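Local coordinates for serine-pyruvate aminotransferase (AgxT) (Sulfolobus solfataricus, PDB 3ZRR), which probably catalyses the pyridoxal-phosphate-dependent transfer of amino groups from serine or alanine to keto acids such as pyruvate and glyoxylate, at residues N299-V304 with Y335-H340; G218-L223 with A239-P244; I160-V165 with W178-Y183. All blocks are in the same frame, centred on the assembly; numbering follows the deposited sequence. Where two conformers were deposited one is given.

Contact 1 of 3, residues N299-V304 with Y335-H340; sequences NTVTGV and YFRIGH. With PXG (3-[O-phosphonopyridoxyl]--amino-benzoic acid), chain C.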
loop_
_atom_site.group_PDB
_atom_site.type_symbol
_atom_site.label_atom_id
_atom_site.label_comp_id
_atom_site.label_asym_id
_atom_site.label_seq_id
_atom_site.Cartn_x
_atom_site.Cartn_y
_atom_site.Cartn_z
ATOM N N ASN A 299 22.797 13.015 -19.691
ATOM C CA ASN A 299 22.954 12.348 -18.401
ATOM C C ASN A 299 21.743 11.513 -17.956
ATOM O O ASN A 299 21.660 11.103 -16.793
ATOM C CB ASN A 299 23.405 13.372 -17.355
ATOM C CG ASN A 299 24.826 13.888 -17.628
ATOM O OD1 ASN A 299 25.615 13.247 -18.324
ATOM N ND2 ASN A 299 25.149 15.036 -17.071
ATOM N N THR A 300 20.843 11.219 -18.912
ATOM C CA THR A 300 19.667 10.374 -18.675
ATOM C C THR A 300 19.608 9.155 -19.592
ATOM O O THR A 300 19.031 8.121 -19.220
ATOM C CB THR A 300 18.340 11.168 -18.814
ATOM O OG1 THR A 300 18.251 11.760 -20.128
ATOM C CG2 THR A 300 18.272 12.246 -17.751
ATOM N N VAL A 301 20.209 9.270 -20.775
ATOM C CA VAL A 301 20.168 8.200 -21.802
ATOM C C VAL A 301 21.504 8.048 -22.537
ATOM O O VAL A 301 22.108 9.033 -22.935
ATOM C CB VAL A 301 19.016 8.424 -22.824
ATOM C CG1 VAL A 301 18.964 7.314 -23.858
ATOM C CG2 VAL A 301 17.678 8.473 -22.123
ATOM N N THR A 302 21.960 6.810 -22.701
ATOM C CA THR A 302 23.192 6.526 -23.429
ATOM C C THR A 302 22.935 5.390 -24.385
ATOM O O THR A 302 22.414 4.345 -23.992
ATOM C CB THR A 302 24.357 6.159 -22.474
ATOM O OG1 THR A 302 24.533 7.220 -21.522
ATOM C CG2 THR A 302 25.663 6.019 -23.257
ATOM N N GLY A 303 23.263 5.613 -25.651
ATOM C CA GLY A 303 23.145 4.576 -26.661
ATOM C C GLY A 303 24.471 3.842 -26.782
ATOM O O GLY A 303 25.539 4.453 -26.757
ATOM N N VAL A 304 24.392 2.523 -26.901
ATOM C CA VAL A 304 25.574 1.672 -26.864
ATOM C C VAL A 304 25.615 0.884 -28.162
ATOM O O VAL A 304 24.740 0.064 -28.424
ATOM C CB VAL A 304 25.532 0.708 -25.656
ATOM C CG1 VAL A 304 26.786 -0.149 -25.607
ATOM C CG2 VAL A 304 25.384 1.497 -24.325
ATOM N N TYR A 335 22.345 -0.707 -31.987
ATOM C CA TYR A 335 22.546 -0.355 -30.587
ATOM C C TYR A 335 21.370 -0.671 -29.681
ATOM O O TYR A 335 20.278 -0.970 -30.142
ATOM C CB TYR A 335 22.890 1.144 -30.467
ATOM C CG TYR A 335 21.748 2.113 -30.772
ATOM C CD1 TYR A 335 21.211 2.227 -32.062
ATOM C CD2 TYR A 335 21.236 2.943 -29.779
ATOM C CE1 TYR A 335 20.182 3.151 -32.351
ATOM C CE2 TYR A 335 20.223 3.876 -30.058
ATOM C CZ TYR A 335 19.701 3.961 -31.341
ATOM O OH TYR A 335 18.696 4.860 -31.599
ATOM N N PHE A 336 21.626 -0.599 -28.375
ATOM C CA PHE A 336 20.576 -0.566 -27.363
ATOM C C PHE A 336 20.866 0.678 -26.524
ATOM O O PHE A 336 21.908 1.300 -26.681
ATOM C CB PHE A 336 20.552 -1.838 -26.508
ATOM C CG PHE A 336 21.769 -2.013 -25.593
ATOM C CD1 PHE A 336 22.976 -2.557 -26.090
ATOM C CD2 PHE A 336 21.697 -1.652 -24.234
ATOM C CE1 PHE A 336 24.083 -2.716 -25.272
ATOM C CE2 PHE A 336 22.805 -1.816 -23.398
ATOM C CZ PHE A 336 24.000 -2.361 -23.914
ATOM N N ARG A 337 19.939 1.045 -25.654
ATOM C CA ARG A 337 20.085 2.247 -24.855
ATOM C C ARG A 337 20.002 1.924 -23.373
ATOM O O ARG A 337 19.316 0.997 -22.972
ATOM C CB ARG A 337 18.995 3.256 -25.220
ATOM C CG ARG A 337 19.206 3.896 -26.562
ATOM C CD ARG A 337 18.072 4.864 -26.922
ATOM N NE ARG A 337 16.834 4.121 -27.100
ATOM C CZ ARG A 337 15.727 4.326 -26.395
ATOM N NH1 ARG A 337 15.697 5.274 -25.471
ATOM N NH2 ARG A 337 14.665 3.579 -26.629
ATOM N N ILE A 338 20.707 2.718 -22.564
ATOM C CA ILE A 338 20.638 2.614 -21.114
ATOM C C ILE A 338 19.926 3.842 -20.604
ATOM O O ILE A 338 20.358 4.967 -20.875
ATOM C CB ILE A 338 22.046 2.556 -20.479
ATOM C CG1 ILE A 338 22.863 1.392 -21.064
ATOM C CG2 ILE A 338 21.954 2.483 -18.969
ATOM C CD1 ILE A 338 24.349 1.526 -20.774
ATOM N N GLY A 339 18.826 3.634 -19.878
ATOM C CA GLY A 339 18.169 4.714 -19.173
ATOM C C GLY A 339 18.807 4.822 -17.797
ATOM O O GLY A 339 18.953 3.808 -17.109
ATOM N N HIS A 340 19.196 6.039 -17.412
ATOM C CA HIS A 340 19.775 6.313 -16.090
ATOM C C HIS A 340 19.257 7.650 -15.578
ATOM O O HIS A 340 19.936 8.671 -15.653
ATOM C CB HIS A 340 21.314 6.270 -16.112
ATOM C CG HIS A 340 21.936 6.890 -17.338
ATOM N ND1 HIS A 340 22.117 8.255 -17.474
ATOM C CD2 HIS A 340 22.447 6.327 -18.460
ATOM C CE1 HIS A 340 22.690 8.504 -18.641
ATOM N NE2 HIS A 340 22.903 7.357 -19.257
HETATM N N1 PXG C . 9.507 13.659 -25.685
HETATM C C2 PXG C . 10.523 12.898 -25.226
HETATM C C2A PXG C . 11.939 13.440 -25.243
HETATM C C3 PXG C . 10.253 11.619 -24.719
HETATM O O3 PXG C . 11.289 10.883 -24.248
HETATM C C5 PXG C . 7.925 11.926 -25.181
HETATM C C6 PXG C . 8.224 13.216 -25.671
HETATM C C5A PXG C . 6.472 11.430 -25.186
HETATM O OP4 PXG C . 6.056 11.278 -23.827
HETATM P P PXG C . 4.758 10.436 -23.473
HETATM O OP1 PXG C . 4.648 10.629 -21.985
HETATM O OP2 PXG C . 5.058 9.025 -23.961
HETATM O OP3 PXG C . 3.705 11.124 -24.318
HETATM C C4 PXG C . 8.952 11.128 -24.689
HETATM C C4A PXG C . 8.610 9.752 -24.136
HETATM C C7 PXG C . 11.601 4.560 -25.445
HETATM C C8 PXG C . 10.467 5.405 -24.944
HETATM O O2 PXG C . 11.425 3.857 -26.474
HETATM C C9 PXG C . 10.652 6.769 -24.675
HETATM C C10 PXG C . 9.586 7.543 -24.214
HETATM C C11 PXG C . 8.350 6.922 -24.019
HETATM C C12 PXG C . 8.165 5.558 -24.279
HETATM C C13 PXG C . 9.232 4.802 -24.742
HETATM O O8 PXG C . 12.677 4.576 -24.797
HETATM N N9 PXG C . 9.740 8.867 -23.952
#
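The ring of His340 is held at both nitrogens, by Thr302 of the facing strand and by Asn299 in the loop before it. NE2 and the hydroxyl OG1 of Thr302 share a hydrogen bond of 2.8 Å. ND1 gives a weak, bent bond to Asn299 O. CG of His340 stands between the backbone N and the carbonyl carbon (chi1 40°), which swings the ring back until one face lies against Thr300 C. Next to it, strands 301-304 and 335-339 pair antiparallel, with Thr302 and Ile338 exchanging both backbone bonds. On the tightly packed face, Val304 CB sits 4.0 Å from the centroid of the Phe336 ring, a CH-pi contact, and Val304 CG2 meets Ile338 CD1 at 3.7 Å. Ile356 of helix 346-363 covers Phe336 and Ile338. On the other face the Tyr335 ring packs over Gly303, but the Gly339 end is looser. Gly339 is partly exposed and has no side chain, and Val301 CG1 only grazes Arg337 CD at 4.0 Å. With an alanine at His340, Thr302 OG1 would probably lose this partner and a gap would open against Thr300. Arg337 reaches past Val301 to the ligand, with NE held by Pro327 O. Its NH1 and NH2 both bond to O8 of PXG, in the guanidinium plane. A cation gripping a carboxylate here is consistent with binding the substrate carboxylate, as in related aminotransferases.

Contact 2 of 3, residues G218-L223 with A239-P244; sequences GYYLDL and AYFATP. With PXG (3-[O-phosphonopyridoxyl]--amino-benzoic acid), chain G.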
loop_
_atom_site.group_PDB
_atom_site.type_symbol
_atom_site.label_atom_id
_atom_site.label_comp_id
_atom_site.label_asym_id
_atom_site.label_seq_id
_atom_site.Cartn_x
_atom_site.Cartn_y
_atom_site.Cartn_z
ATOM N N GLY A 218 -7.874 22.041 -29.800
ATOM C CA GLY A 218 -9.114 21.304 -29.602
ATOM C C GLY A 218 -9.719 21.705 -28.266
ATOM O O GLY A 218 -9.585 22.852 -27.815
ATOM N N TYR A 219 -10.390 20.765 -27.613
ATOM C CA TYR A 219 -11.070 21.094 -26.370
ATOM C C TYR A 219 -10.248 20.655 -25.136
ATOM O O TYR A 219 -9.843 21.493 -24.318
ATOM C CB TYR A 219 -12.469 20.465 -26.390
ATOM C CG TYR A 219 -13.358 20.852 -25.245
ATOM C CD1 TYR A 219 -13.982 22.104 -25.208
ATOM C CD2 TYR A 219 -13.600 19.955 -24.209
ATOM C CE1 TYR A 219 -14.811 22.445 -24.158
ATOM C CE2 TYR A 219 -14.422 20.276 -23.176
ATOM C CZ TYR A 219 -15.022 21.512 -23.145
ATOM O OH TYR A 219 -15.840 21.808 -22.099
ATOM N N TYR A 220 -9.977 19.354 -25.041
ATOM C CA TYR A 220 -9.256 18.755 -23.906
ATOM C C TYR A 220 -7.838 19.299 -23.718
ATOM O O TYR A 220 -7.367 19.454 -22.592
ATOM C CB TYR A 220 -9.175 17.239 -24.099
ATOM C CG TYR A 220 -9.042 16.454 -22.795
ATOM C CD1 TYR A 220 -10.090 16.411 -21.875
ATOM C CD2 TYR A 220 -7.888 15.735 -22.509
ATOM C CE1 TYR A 220 -9.992 15.648 -20.686
ATOM C CE2 TYR A 220 -7.768 14.984 -21.331
ATOM C CZ TYR A 220 -8.833 14.946 -20.428
ATOM O OH TYR A 220 -8.720 14.228 -19.264
ATOM N N LEU A 221 -7.178 19.601 -24.828
ATOM C CA LEU A 221 -5.800 20.066 -24.808
ATOM C C LEU A 221 -5.643 21.579 -25.015
ATOM O O LEU A 221 -4.551 22.040 -25.298
ATOM C CB LEU A 221 -4.937 19.262 -25.796
ATOM C CG LEU A 221 -4.903 17.739 -25.536
ATOM C CD1 LEU A 221 -3.952 17.033 -26.501
ATOM C CD2 LEU A 221 -4.544 17.388 -24.071
ATOM N N ASP A 222 -6.726 22.348 -24.840
ATOM C CA ASP A 222 -6.628 23.795 -24.812
ATOM C C ASP A 222 -6.269 24.176 -23.402
ATOM O O ASP A 222 -7.093 24.042 -22.490
ATOM C CB ASP A 222 -7.966 24.434 -25.219
ATOM C CG ASP A 222 -7.903 25.958 -25.320
ATOM O OD1 ASP A 222 -6.894 26.584 -24.940
ATOM O OD2 ASP A 222 -8.888 26.570 -25.801
ATOM N N LEU A 223 -5.042 24.656 -23.225
ATOM C CA LEU A 223 -4.548 25.073 -21.921
ATOM C C LEU A 223 -5.444 26.096 -21.234
ATOM O O LEU A 223 -5.433 26.183 -20.012
ATOM C CB LEU A 223 -3.105 25.593 -22.015
ATOM C CG LEU A 223 -2.034 24.578 -22.429
ATOM C CD1 LEU A 223 -0.696 25.275 -22.619
ATOM C CD2 LEU A 223 -1.925 23.393 -21.412
ATOM N N ALA A 239 -11.730 23.548 -8.633
ATOM C CA ALA A 239 -12.459 23.983 -9.826
ATOM C C ALA A 239 -12.510 22.815 -10.784
ATOM O O ALA A 239 -11.673 21.912 -10.714
ATOM C CB ALA A 239 -11.825 25.198 -10.462
ATOM N N TYR A 240 -13.523 22.790 -11.635
ATOM C CA TYR A 240 -13.720 21.638 -12.496
ATOM C C TYR A 240 -13.642 22.035 -13.957
ATOM O O TYR A 240 -14.382 22.903 -14.392
ATOM C CB TYR A 240 -15.089 21.014 -12.228
ATOM C CG TYR A 240 -15.386 19.897 -13.193
ATOM C CD1 TYR A 240 -14.634 18.727 -13.159
ATOM C CD2 TYR A 240 -16.381 20.024 -14.174
ATOM C CE1 TYR A 240 -14.871 17.668 -14.051
ATOM C CE2 TYR A 240 -16.630 18.969 -15.077
ATOM C CZ TYR A 240 -15.871 17.804 -15.009
ATOM O OH TYR A 240 -16.084 16.754 -15.882
ATOM N N PHE A 241 -12.749 21.410 -14.711
ATOM C CA PHE A 241 -12.884 21.410 -16.153
ATOM C C PHE A 241 -13.189 19.985 -16.628
ATOM O O PHE A 241 -14.243 19.730 -17.213
ATOM C CB PHE A 241 -11.638 21.951 -16.867
ATOM C CG PHE A 241 -11.583 21.554 -18.332
ATOM C CD1 PHE A 241 -12.618 21.931 -19.200
ATOM C CD2 PHE A 241 -10.533 20.770 -18.829
ATOM C CE1 PHE A 241 -12.603 21.571 -20.547
ATOM C CE2 PHE A 241 -10.500 20.381 -20.193
ATOM C CZ PHE A 241 -11.535 20.796 -21.057
ATOM N N ALA A 242 -12.247 19.069 -16.383
ATOM C CA ALA A 242 -12.421 17.634 -16.636
ATOM C C ALA A 242 -11.695 16.904 -15.518
ATOM O O ALA A 242 -10.759 17.453 -14.909
ATOM C CB ALA A 242 -11.859 17.225 -18.015
ATOM N N THR A 243 -12.132 15.693 -15.203
ATOM C CA THR A 243 -11.550 14.973 -14.063
ATOM C C THR A 243 -10.062 14.694 -14.345
ATOM O O THR A 243 -9.740 14.111 -15.375
ATOM C CB THR A 243 -12.313 13.645 -13.773
ATOM O OG1 THR A 243 -13.686 13.940 -13.492
ATOM C CG2 THR A 243 -11.688 12.878 -12.590
ATOM N N PRO A 244 -9.156 15.122 -13.446
ATOM C CA PRO A 244 -7.748 14.781 -13.657
ATOM C C PRO A 244 -7.392 13.405 -13.062
ATOM O O PRO A 244 -8.201 12.832 -12.343
ATOM C CB PRO A 244 -7.026 15.901 -12.910
ATOM C CG PRO A 244 -7.902 16.152 -11.745
ATOM C CD PRO A 244 -9.327 15.990 -12.260
HETATM N N1 PXG G . -20.247 12.638 -19.072
HETATM C C2 PXG G . -20.867 12.382 -17.893
HETATM C C2A PXG G . -22.274 11.820 -17.945
HETATM C C3 PXG G . -20.207 12.617 -16.670
HETATM O O3 PXG G . -20.830 12.333 -15.484
HETATM C C5 PXG G . -18.304 13.368 -17.902
HETATM C C6 PXG G . -19.006 13.124 -19.092
HETATM C C5A PXG G . -16.897 13.921 -17.998
HETATM O OP4 PXG G . -15.950 12.970 -17.483
HETATM P P PXG G . -14.464 13.435 -17.026
HETATM O OP1 PXG G . -13.817 14.111 -18.201
HETATM O OP2 PXG G . -13.907 12.084 -16.677
HETATM O OP3 PXG G . -14.624 14.453 -15.930
HETATM C C4 PXG G . -18.904 13.117 -16.669
HETATM C C4A PXG G . -18.116 13.376 -15.384
HETATM C C7 PXG G . -20.438 16.149 -10.344
HETATM C C8 PXG G . -19.314 15.816 -11.294
HETATM O O2 PXG G . -20.574 17.346 -10.002
HETATM C C9 PXG G . -19.570 14.948 -12.348
HETATM C C10 PXG G . -18.577 14.595 -13.259
HETATM C C11 PXG G . -17.291 15.131 -13.104
HETATM C C12 PXG G . -17.023 16.013 -12.054
HETATM C C13 PXG G . -18.033 16.358 -11.145
HETATM O O8 PXG G . -21.194 15.223 -9.923
HETATM N N9 PXG G . -18.930 13.722 -14.237
HETATM O O HOH W 1 -11.038 13.821 -17.926
#
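Tyr220 reaches across to Phe241, Ala242 and, through a water, Thr243. Its CG lies anti to the backbone N (chi1 -154°), and this carries the ring from CB out of the 218-223 loop. CD1 comes first, passing Phe241 CE2 at a loose 4.3 Å. One atom further on, CE1 rests on Ala242 CB at 3.6 Å. At the tip, OH donates a 2.7 Å hydrogen bond to a water that lies in the plane of the ring. That water gives one hydrogen to Thr243 O and the other to OP1 of the PXG phosphate. The hydroxyl therefore reaches the cofactor group at second hand.

Tyr219 meets Phe241 at its CE1 and CZ atoms. The two side chains slide past each other in opposite directions, with Tyr219 CE2 and Phe241 CE1 3.4 Å apart. Their rings meet obliquely, the planes at 54°. The edge-to-face partner of Phe241 is Trp226, on helix 223-234.

Both loops flank that helix: a type I turn from Tyr219 to Asp222 leads into it, with Asp222 as N-cap, and 239-244 follows it. The 239-244 loop forms part of a phosphate site shared between subunits, a feature of fold-type I pyridoxal-phosphate enzymes. Here PXG is bound largely by the second subunit, including its Gly63, Thr64 and Gln188. The loop supplies Tyr240 and Thr243. OP3 accepts from Tyr240 OH at 2.7 Å and from both N and OG1 of Thr243. The Tyr240 ring also turns one face to PXG C12. Glu68 of the second subunit accepts bonds from the backbone N of Tyr219 and of Tyr220, while Arg91 of that subunit bonds to Phe241 O.

Contact 3 of 3, residues I160-V165 with W178-Y183; sequences IVVDGV and WNVDVY. With PXG (3-[O-phosphonopyridoxyl]--amino-benzoic acid), chain C.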
loop_
_atom_site.group_PDB
_atom_site.type_symbol
_atom_site.label_atom_id
_atom_site.label_comp_id
_atom_site.label_asym_id
_atom_site.label_seq_id
_atom_site.Cartn_x
_atom_site.Cartn_y
_atom_site.Cartn_z
ATOM N N ILE A 160 9.444 30.229 -28.024
ATOM C CA ILE A 160 10.364 29.089 -27.913
ATOM C C ILE A 160 9.800 28.018 -26.955
ATOM O O ILE A 160 9.501 28.288 -25.772
ATOM C CB ILE A 160 11.774 29.530 -27.456
ATOM C CG1 ILE A 160 12.414 30.473 -28.497
ATOM C CG2 ILE A 160 12.705 28.325 -27.296
ATOM C CD1 ILE A 160 13.577 31.318 -27.928
ATOM N N VAL A 161 9.654 26.804 -27.478
ATOM C CA VAL A 161 9.204 25.677 -26.668
ATOM C C VAL A 161 10.293 24.605 -26.597
ATOM O O VAL A 161 10.963 24.319 -27.598
ATOM C CB VAL A 161 7.869 25.075 -27.178
ATOM C CG1 VAL A 161 7.956 24.691 -28.640
ATOM C CG2 VAL A 161 7.441 23.862 -26.330
ATOM N N VAL A 162 10.461 24.026 -25.407
ATOM C CA VAL A 162 11.461 22.987 -25.156
ATOM C C VAL A 162 10.800 21.746 -24.572
ATOM O O VAL A 162 10.183 21.816 -23.510
ATOM C CB VAL A 162 12.596 23.457 -24.180
ATOM C CG1 VAL A 162 13.672 22.343 -24.008
ATOM C CG2 VAL A 162 13.247 24.775 -24.665
ATOM N N ASP A 163 10.920 20.627 -25.293
ATOM C CA ASP A 163 10.561 19.310 -24.762
ATOM C C ASP A 163 11.671 18.822 -23.807
ATOM O O ASP A 163 12.763 18.448 -24.247
ATOM C CB ASP A 163 10.334 18.338 -25.935
ATOM C CG ASP A 163 10.223 16.886 -25.505
ATOM O OD1 ASP A 163 10.212 16.572 -24.276
ATOM O OD2 ASP A 163 10.155 16.053 -26.447
ATOM N N GLY A 164 11.374 18.848 -22.508
ATOM C CA GLY A 164 12.304 18.399 -21.458
ATOM C C GLY A 164 11.866 17.092 -20.794
ATOM O O GLY A 164 12.218 16.818 -19.638
ATOM N N VAL A 165 11.094 16.278 -21.512
ATOM C CA VAL A 165 10.648 14.984 -20.965
ATOM C C VAL A 165 11.823 14.162 -20.382
ATOM O O VAL A 165 11.716 13.640 -19.262
ATOM C CB VAL A 165 9.829 14.157 -21.974
ATOM C CG1 VAL A 165 9.632 12.712 -21.486
ATOM C CG2 VAL A 165 8.448 14.810 -22.241
ATOM N N TRP A 178 16.793 31.535 -19.107
ATOM C CA TRP A 178 16.945 31.327 -20.561
ATOM C C TRP A 178 15.803 31.900 -21.412
ATOM O O TRP A 178 15.887 31.882 -22.636
ATOM C CB TRP A 178 17.131 29.839 -20.911
ATOM C CG TRP A 178 18.270 29.138 -20.205
ATOM C CD1 TRP A 178 19.382 29.713 -19.648
ATOM C CD2 TRP A 178 18.414 27.727 -20.018
ATOM N NE1 TRP A 178 20.193 28.744 -19.100
ATOM C CE2 TRP A 178 19.623 27.516 -19.320
ATOM C CE3 TRP A 178 17.629 26.616 -20.365
ATOM C CZ2 TRP A 178 20.072 26.247 -18.971
ATOM C CZ3 TRP A 178 18.078 25.343 -19.999
ATOM C CH2 TRP A 178 19.291 25.172 -19.320
ATOM N N ASN A 179 14.740 32.391 -20.771
ATOM C CA ASN A 179 13.602 32.993 -21.478
ATOM C C ASN A 179 12.911 31.990 -22.433
ATOM O O ASN A 179 12.800 32.221 -23.639
ATOM C CB ASN A 179 14.055 34.276 -22.202
ATOM C CG ASN A 179 12.922 35.243 -22.490
ATOM O OD1 ASN A 179 11.743 34.928 -22.332
ATOM N ND2 ASN A 179 13.288 36.449 -22.943
ATOM N N VAL A 180 12.466 30.858 -21.882
ATOM C CA VAL A 180 11.747 29.866 -22.661
ATOM C C VAL A 180 10.271 30.191 -22.489
ATOM O O VAL A 180 9.834 30.583 -21.395
ATOM C CB VAL A 180 12.045 28.427 -22.170
ATOM C CG1 VAL A 180 11.090 27.424 -22.806
ATOM C CG2 VAL A 180 13.483 28.044 -22.471
ATOM N N ASP A 181 9.487 30.020 -23.542
ATOM C CA ASP A 181 8.038 30.280 -23.404
ATOM C C ASP A 181 7.179 29.112 -22.932
ATOM O O ASP A 181 6.179 29.321 -22.212
ATOM C CB ASP A 181 7.510 30.913 -24.680
ATOM C CG ASP A 181 8.239 32.208 -24.992
ATOM O OD1 ASP A 181 8.060 33.172 -24.212
ATOM O OD2 ASP A 181 9.023 32.220 -25.965
ATOM N N VAL A 182 7.560 27.896 -23.331
ATOM C CA VAL A 182 6.960 26.695 -22.789
ATOM C C VAL A 182 8.064 25.700 -22.526
ATOM O O VAL A 182 8.782 25.315 -23.439
ATOM C CB VAL A 182 5.933 26.036 -23.752
ATOM C CG1 VAL A 182 5.340 24.777 -23.116
ATOM C CG2 VAL A 182 4.830 27.012 -24.133
ATOM N N TYR A 183 8.213 25.294 -21.271
ATOM C CA TYR A 183 9.106 24.194 -20.945
ATOM C C TYR A 183 8.226 23.063 -20.480
ATOM O O TYR A 183 7.393 23.246 -19.601
ATOM C CB TYR A 183 10.106 24.576 -19.844
ATOM C CG TYR A 183 11.519 24.109 -20.158
ATOM C CD1 TYR A 183 11.829 22.738 -20.183
ATOM C CD2 TYR A 183 12.533 25.028 -20.434
ATOM C CE1 TYR A 183 13.111 22.290 -20.473
ATOM C CE2 TYR A 183 13.848 24.595 -20.723
ATOM C CZ TYR A 183 14.127 23.231 -20.738
ATOM O OH TYR A 183 15.400 22.779 -21.029
HETATM N N1 PXG C . 9.507 13.659 -25.685
HETATM C C2 PXG C . 10.523 12.898 -25.226
HETATM C C2A PXG C . 11.939 13.440 -25.243
HETATM C C3 PXG C . 10.253 11.619 -24.719
HETATM O O3 PXG C . 11.289 10.883 -24.248
HETATM C C5 PXG C . 7.925 11.926 -25.181
HETATM C C6 PXG C . 8.224 13.216 -25.671
HETATM C C5A PXG C . 6.472 11.430 -25.186
HETATM O OP4 PXG C . 6.056 11.278 -23.827
HETATM P P PXG C . 4.758 10.436 -23.473
HETATM O OP1 PXG C . 4.648 10.629 -21.985
HETATM O OP2 PXG C . 5.058 9.025 -23.961
HETATM O OP3 PXG C . 3.705 11.124 -24.318
HETATM C C4 PXG C . 8.952 11.128 -24.689
HETATM C C4A PXG C . 8.610 9.752 -24.136
HETATM C C7 PXG C . 11.601 4.560 -25.445
HETATM C C8 PXG C . 10.467 5.405 -24.944
HETATM O O2 PXG C . 11.425 3.857 -26.474
HETATM C C9 PXG C . 10.652 6.769 -24.675
HETATM C C10 PXG C . 9.586 7.543 -24.214
HETATM C C11 PXG C . 8.350 6.922 -24.019
HETATM C C12 PXG C . 8.165 5.558 -24.279
HETATM C C13 PXG C . 9.232 4.802 -24.742
HETATM O O8 PXG C . 12.677 4.576 -24.797
HETATM N N9 PXG C . 9.740 8.867 -23.952
#
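Val162 and Tyr183 leave the sheet on the same face, and an unusual chi1 of -136° swings the Tyr183 ring over Val162. CG1 of Val162 is anti to the backbone N (chi1 -177°), which sets it against the ring. The ring then lies flat against the valine: Val162 CB stands 3.7 Å from the centroid of the Tyr183 ring, right over its centre, and Val162 CG1 is 3.4 Å from Tyr183 CZ. The neighbouring branch, Val162 CG2, crosses Val180 at about a right angle, with 3.9 Å to Val180 CG1. The edge of the Tyr183 ring faces Gly164 CA.

The backbones run parallel, Val161 paired with Val182 and Val162 with Tyr183. Val162 N bonds to Val182 O at 2.9 Å. Strands 157-163 and 182-186 are neighbours inside the mixed seven-stranded sheet of the large domain, whose strand order is that of fold-type I pyridoxal-phosphate enzymes. Strand 128-134 lies on the other side of 157-163.

At the start of the pairing, Ile160 O accepts from two donors, Asp181 N and Val182 N. Ile160 N returns a bond of 2.9 Å to Asp181 OD2, which accepts with its anti lone pair, the one pointing away from OD1. The same oxygen forms a salt bridge with Arg154, and OD1 is held by Ser203.

At the far end, Asp163 OD1 accepts from Val165 N in an Asx turn, which fixes the carboxylate. Asp163 OD2 lies 2.6 Å from N1 of PXG, while Val165 CG1 packs on PXG C3 at 3.5 Å. The buried charge of Asp181 is thus probably balanced by Arg154, and the turn after the strand presents Asp163 to the pyridine nitrogen, as in related aminotransferases.

In the fold
Along the chain the order is contact 3, contact 2, contact 1. Contact 3 lies in the seven-stranded sheet of the large domain. Contact 1 lies in the four-stranded antiparallel sheet, on the opposite side of the chain's centre. Their centres are about 23 Å apart and their nearest atoms about 7 Å, yet both touch the same PXG. Contact 2 joins loops on either side of helix 223-234. Its centre is about 22 Å from that of contact 3 and about 35 Å from that of contact 1, and it touches a different PXG, held mainly by the second subunit. Each active site therefore combines contacts 1 and 3 of one subunit with the 239-244 loop of its partner.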